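Local coordinates for ubiquitin-conjugating enzyme-like protein (Leishmania mexicana, PDB 6ZM3) that probably acts as a ubiquitin E2 variant of the UEV/UBE2V type, partnering a conjugating enzyme in ubiquitin-chain assembly, at residues G25-T37 with F42-S54. Sequence-based numbering, arbitrary orientation.
Sequences GSNQNVSVGLRDT and FHYWNGTIVGPPS
R35 lays its guanidinium flat over one face of the Y44 ring, the planes only 2° apart, with R35 NH1 3.6 Å from Y44 CG. R35 CZ stands 4.1 Å from the Y44 ring centroid and 32° off its normal, an off-centre cation-pi stack displaced towards Y44 CB. A bend at chi3 (79°) turns the otherwise extended chain onto the ring. D36 OD1 takes R35 NE at 2.9 Å from above the carboxylate plane, while D36 OD2 offers its syn lone pair to R35 NH2. R35 NH1 is salt-bridged to E65, and Y67 stacks with Y44.

Towards helix 9-22, L34 CD1 sits 3.9 Å from the centroid of the W45 six-membered ring, a CH-pi contact over the face. L34 CD1 also meets the edge of the F42 ring, 3.5 Å from F42 CD1. W45 NE1 donates to F42 O at 2.9 Å, a bent bond with the donor above the carbonyl plane.

Behind these groups runs an antiparallel hairpin, with S31–T48 and G33–N46 as hydrogen-bonded pairs. R35 N to Y44 O extends the pairing, and water 2 links that carbonyl to D36 N. This is the first hairpin of the UBC-fold sheet: apolar V30, V32 and I49 share one face, V30 and V32 meeting helix 113-125, while S31, R35 and N46 also touch another protein chain. Carboxylates D36 and E65 balance the guanidinium charge and fix its tilt and rotation on Y44.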
loop_
_atom_site.group_PDB
_atom_site.type_symbol
_atom_site.label_atom_id
_atom_site.label_comp_id
_atom_site.label_asym_id
_atom_site.label_seq_id
_atom_site.Cartn_x
_atom_site.Cartn_y
_atom_site.Cartn_z
ATOM N N GLY B 25 16.463 -12.804 3.269
ATOM C CA GLY B 25 15.206 -12.393 3.880
ATOM C C GLY B 25 15.367 -11.999 5.353
ATOM O O GLY B 25 14.369 -11.787 6.057
ATOM N N SER B 26 16.628 -11.898 5.799
ATOM C CA SER B 26 16.971 -11.577 7.177
ATOM C C SER B 26 16.573 -10.142 7.504
ATOM O O SER B 26 15.719 -9.921 8.358
ATOM C CB SER B 26 18.440 -11.805 7.445
ATOM O OG SER B 26 18.851 -11.107 8.610
ATOM N N ASN B 27 17.206 -9.180 6.821
ATOM C CA ASN B 27 16.897 -7.771 7.005
ATOM C C ASN B 27 15.466 -7.567 6.544
ATOM O O ASN B 27 15.190 -7.603 5.351
ATOM C CB ASN B 27 17.795 -6.869 6.154
ATOM C CG ASN B 27 17.527 -5.392 6.359
ATOM O OD1 ASN B 27 16.399 -4.984 6.642
ATOM N ND2 ASN B 27 18.565 -4.581 6.233
ATOM N N GLN B 28 14.547 -7.448 7.499
ATOM C CA GLN B 28 13.168 -7.172 7.134
ATOM C C GLN B 28 12.750 -5.872 7.806
ATOM O O GLN B 28 11.715 -5.809 8.465
ATOM C CB GLN B 28 12.245 -8.362 7.429
ATOM C CG GLN B 28 12.482 -9.018 8.784
ATOM C CD GLN B 28 11.228 -9.639 9.355
ATOM O OE1 GLN B 28 10.611 -10.521 8.754
ATOM N NE2 GLN B 28 10.840 -9.172 10.533
ATOM N N ASN B 29 13.589 -4.843 7.648
ATOM C CA ASN B 29 13.162 -3.511 8.047
ATOM C C ASN B 29 13.408 -2.505 6.919
ATOM O O ASN B 29 12.905 -1.377 6.968
ATOM C CB ASN B 29 13.567 -3.211 9.495
ATOM C CG ASN B 29 15.068 -3.064 9.639
ATOM O OD1 ASN B 29 15.703 -2.387 8.836
ATOM N ND2 ASN B 29 15.657 -3.691 10.641
ATOM N N VAL B 30 14.173 -2.920 5.903
ATOM C CA VAL B 30 14.386 -2.123 4.701
ATOM C C VAL B 30 14.377 -3.022 3.458
ATOM O O VAL B 30 14.829 -4.171 3.502
ATOM C CB VAL B 30 15.685 -1.304 4.844
ATOM C CG1 VAL B 30 16.346 -0.978 3.526
ATOM C CG2 VAL B 30 15.509 -0.040 5.668
ATOM N N SER B 31 13.871 -2.508 2.324
ATOM C CA SER B 31 13.827 -3.325 1.117
ATOM C C SER B 31 13.823 -2.472 -0.136
ATOM O O SER B 31 13.228 -1.384 -0.128
ATOM C CB SER B 31 12.622 -4.213 1.125
ATOM O OG SER B 31 12.742 -5.111 0.050
ATOM N N VAL B 32 14.477 -2.988 -1.185
ATOM C CA VAL B 32 14.528 -2.336 -2.484
ATOM C C VAL B 32 14.301 -3.413 -3.528
ATOM O O VAL B 32 14.758 -4.543 -3.370
ATOM C CB VAL B 32 15.885 -1.649 -2.733
ATOM C CG1 VAL B 32 15.852 -0.740 -3.942
ATOM C CG2 VAL B 32 16.411 -0.911 -1.519
ATOM N N GLY B 33 13.703 -3.017 -4.648
ATOM C CA GLY B 33 13.366 -3.979 -5.677
ATOM C C GLY B 33 12.968 -3.230 -6.935
ATOM O O GLY B 33 12.587 -2.059 -6.862
ATOM N N LEU B 34 13.109 -3.913 -8.074
ATOM C CA LEU B 34 12.894 -3.301 -9.384
ATOM C C LEU B 34 11.419 -2.885 -9.465
ATOM O O LEU B 34 10.552 -3.659 -9.072
ATOM C CB LEU B 34 13.245 -4.391 -10.409
ATOM C CG LEU B 34 13.842 -3.980 -11.752
ATOM C CD1 LEU B 34 14.944 -2.930 -11.604
ATOM C CD2 LEU B 34 14.411 -5.201 -12.472
ATOM N N ARG B 35 11.152 -1.658 -9.943
ATOM C CA ARG B 35 9.790 -1.150 -10.019
ATOM C C ARG B 35 9.016 -1.798 -11.165
ATOM O O ARG B 35 7.909 -2.313 -10.955
ATOM C CB ARG B 35 9.750 0.372 -10.152
ATOM C CG ARG B 35 8.317 0.904 -10.138
ATOM C CD ARG B 35 8.238 2.386 -10.426
ATOM N NE ARG B 35 8.362 2.657 -11.835
ATOM C CZ ARG B 35 8.376 3.872 -12.352
ATOM N NH1 ARG B 35 8.317 4.919 -11.545
ATOM N NH2 ARG B 35 8.462 4.028 -13.664
ATOM N N ASP B 36 9.601 -1.712 -12.370
ATOM C CA ASP B 36 9.020 -2.168 -13.623
ATOM C C ASP B 36 9.717 -3.463 -14.008
ATOM O O ASP B 36 10.937 -3.515 -14.170
ATOM C CB ASP B 36 9.164 -1.145 -14.762
ATOM C CG ASP B 36 8.846 0.305 -14.397
ATOM O OD1 ASP B 36 7.836 0.542 -13.717
ATOM O OD2 ASP B 36 9.625 1.206 -14.797
ATOM N N THR B 37 8.892 -4.478 -14.218
ATOM C CA THR B 37 9.305 -5.845 -14.472
ATOM C C THR B 37 10.099 -5.986 -15.778
ATOM O O THR B 37 10.875 -6.931 -15.921
ATOM C CB THR B 37 8.086 -6.763 -14.302
ATOM O OG1 THR B 37 8.532 -8.107 -14.129
ATOM C CG2 THR B 37 7.067 -6.645 -15.419
ATOM N N PHE B 42 16.995 -0.689 -15.564
ATOM C CA PHE B 42 16.805 -0.588 -14.126
ATOM C C PHE B 42 16.770 0.868 -13.655
ATOM O O PHE B 42 17.410 1.197 -12.672
ATOM C CB PHE B 42 17.910 -1.365 -13.389
ATOM C CG PHE B 42 18.259 -2.689 -14.024
ATOM C CD1 PHE B 42 17.317 -3.711 -14.118
ATOM C CD2 PHE B 42 19.534 -2.931 -14.509
ATOM C CE1 PHE B 42 17.647 -4.935 -14.676
ATOM C CE2 PHE B 42 19.872 -4.163 -15.056
ATOM C CZ PHE B 42 18.926 -5.164 -15.137
ATOM N N HIS B 43 15.961 1.715 -14.308
ATOM C CA HIS B 43 15.912 3.120 -13.944
ATOM C C HIS B 43 15.206 3.304 -12.601
ATOM O O HIS B 43 15.703 4.000 -11.723
ATOM C CB HIS B 43 15.243 3.927 -15.067
ATOM C CG HIS B 43 16.074 4.057 -16.291
ATOM N ND1 HIS B 43 17.091 4.986 -16.401
ATOM C CD2 HIS B 43 16.020 3.409 -17.470
ATOM C CE1 HIS B 43 17.622 4.907 -17.600
ATOM N NE2 HIS B 43 16.971 3.941 -18.263
ATOM N N TYR B 44 14.064 2.633 -12.402
ATOM C CA TYR B 44 13.275 2.883 -11.212
ATOM C C TYR B 44 13.208 1.674 -10.291
ATOM O O TYR B 44 12.983 0.562 -10.772
ATOM C CB TYR B 44 11.866 3.325 -11.612
ATOM C CG TYR B 44 11.835 4.776 -12.040
ATOM C CD1 TYR B 44 11.780 5.794 -11.098
ATOM C CD2 TYR B 44 11.882 5.127 -13.376
ATOM C CE1 TYR B 44 11.761 7.128 -11.480
ATOM C CE2 TYR B 44 11.841 6.459 -13.776
ATOM C CZ TYR B 44 11.785 7.460 -12.826
ATOM O OH TYR B 44 11.784 8.779 -13.197
ATOM N N TRP B 45 13.344 1.951 -8.987
ATOM C CA TRP B 45 13.264 0.972 -7.926
ATOM C C TRP B 45 12.223 1.399 -6.903
ATOM O O TRP B 45 12.061 2.587 -6.638
ATOM C CB TRP B 45 14.654 0.788 -7.285
ATOM C CG TRP B 45 15.698 0.337 -8.256
ATOM C CD1 TRP B 45 16.232 1.044 -9.291
ATOM C CD2 TRP B 45 16.373 -0.936 -8.251
ATOM N NE1 TRP B 45 17.153 0.290 -9.965
ATOM C CE2 TRP B 45 17.248 -0.941 -9.351
ATOM C CE3 TRP B 45 16.267 -2.080 -7.454
ATOM C CZ2 TRP B 45 18.094 -2.017 -9.633
ATOM C CZ3 TRP B 45 17.052 -3.169 -7.769
ATOM C CH2 TRP B 45 17.963 -3.133 -8.836
ATOM N N ASN B 46 11.527 0.420 -6.340
ATOM C CA ASN B 46 10.597 0.629 -5.255
ATOM C C ASN B 46 11.435 0.480 -4.003
ATOM O O ASN B 46 12.285 -0.392 -3.978
ATOM C CB ASN B 46 9.513 -0.449 -5.203
ATOM C CG ASN B 46 8.540 -0.450 -6.360
ATOM O OD1 ASN B 46 8.414 0.528 -7.075
ATOM N ND2 ASN B 46 7.833 -1.552 -6.547
ATOM N N GLY B 47 11.197 1.328 -2.993
ATOM C CA GLY B 47 11.826 1.152 -1.697
ATOM C C GLY B 47 10.783 1.067 -0.589
ATOM O O GLY B 47 9.690 1.645 -0.658
ATOM N N THR B 48 11.119 0.277 0.414
ATOM C CA THR B 48 10.350 0.183 1.627
ATOM C C THR B 48 11.276 0.460 2.798
ATOM O O THR B 48 12.351 -0.148 2.862
ATOM C CB THR B 48 9.761 -1.231 1.796
ATOM O OG1 THR B 48 8.972 -1.473 0.628
ATOM C CG2 THR B 48 8.920 -1.379 3.048
ATOM N N ILE B 49 10.777 1.260 3.761
ATOM C CA ILE B 49 11.320 1.338 5.113
ATOM C C ILE B 49 10.215 1.040 6.121
ATOM O O ILE B 49 9.144 1.638 6.047
ATOM C CB ILE B 49 11.885 2.755 5.374
ATOM C CG1 ILE B 49 13.144 3.033 4.546
ATOM C CG2 ILE B 49 12.092 2.970 6.867
ATOM C CD1 ILE B 49 13.447 4.523 4.337
ATOM N N VAL B 50 10.498 0.140 7.067
ATOM C CA VAL B 50 9.677 -0.077 8.239
ATOM C C VAL B 50 10.195 0.834 9.358
ATOM O O VAL B 50 11.348 0.721 9.802
ATOM C CB VAL B 50 9.691 -1.576 8.614
ATOM C CG1 VAL B 50 8.818 -1.906 9.817
ATOM C CG2 VAL B 50 9.302 -2.436 7.411
ATOM N N GLY B 51 9.342 1.772 9.792
ATOM C CA GLY B 51 9.759 2.771 10.768
ATOM C C GLY B 51 10.314 2.092 12.019
ATOM O O GLY B 51 9.768 1.101 12.477
ATOM N N PRO B 52 11.464 2.550 12.567
ATOM C CA PRO B 52 12.073 1.876 13.718
ATOM C C PRO B 52 11.279 1.929 15.014
ATOM O O PRO B 52 10.551 2.889 15.240
ATOM C CB PRO B 52 13.397 2.622 13.925
ATOM C CG PRO B 52 13.201 3.958 13.229
ATOM C CD PRO B 52 12.243 3.701 12.080
ATOM N N PRO B 53 11.447 0.927 15.911
ATOM C CA PRO B 53 10.747 0.887 17.195
ATOM C C PRO B 53 11.071 2.090 18.080
ATOM O O PRO B 53 12.135 2.698 17.935
ATOM C CB PRO B 53 11.341 -0.328 17.917
ATOM C CG PRO B 53 11.981 -1.153 16.837
ATOM C CD PRO B 53 12.395 -0.179 15.751
ATOM N N SER B 54 10.142 2.407 18.993
ATOM C CA SER B 54 10.317 3.470 19.978
ATOM C C SER B 54 10.650 4.815 19.320
ATOM O O SER B 54 11.559 5.541 19.727
ATOM C CB SER B 54 11.315 3.054 21.022
ATOM O OG SER B 54 10.889 1.829 21.596
HETATM O O HOH W 1 10.400 -1.975 -1.996
HETATM O O HOH W 2 12.446 -0.608 -13.111
#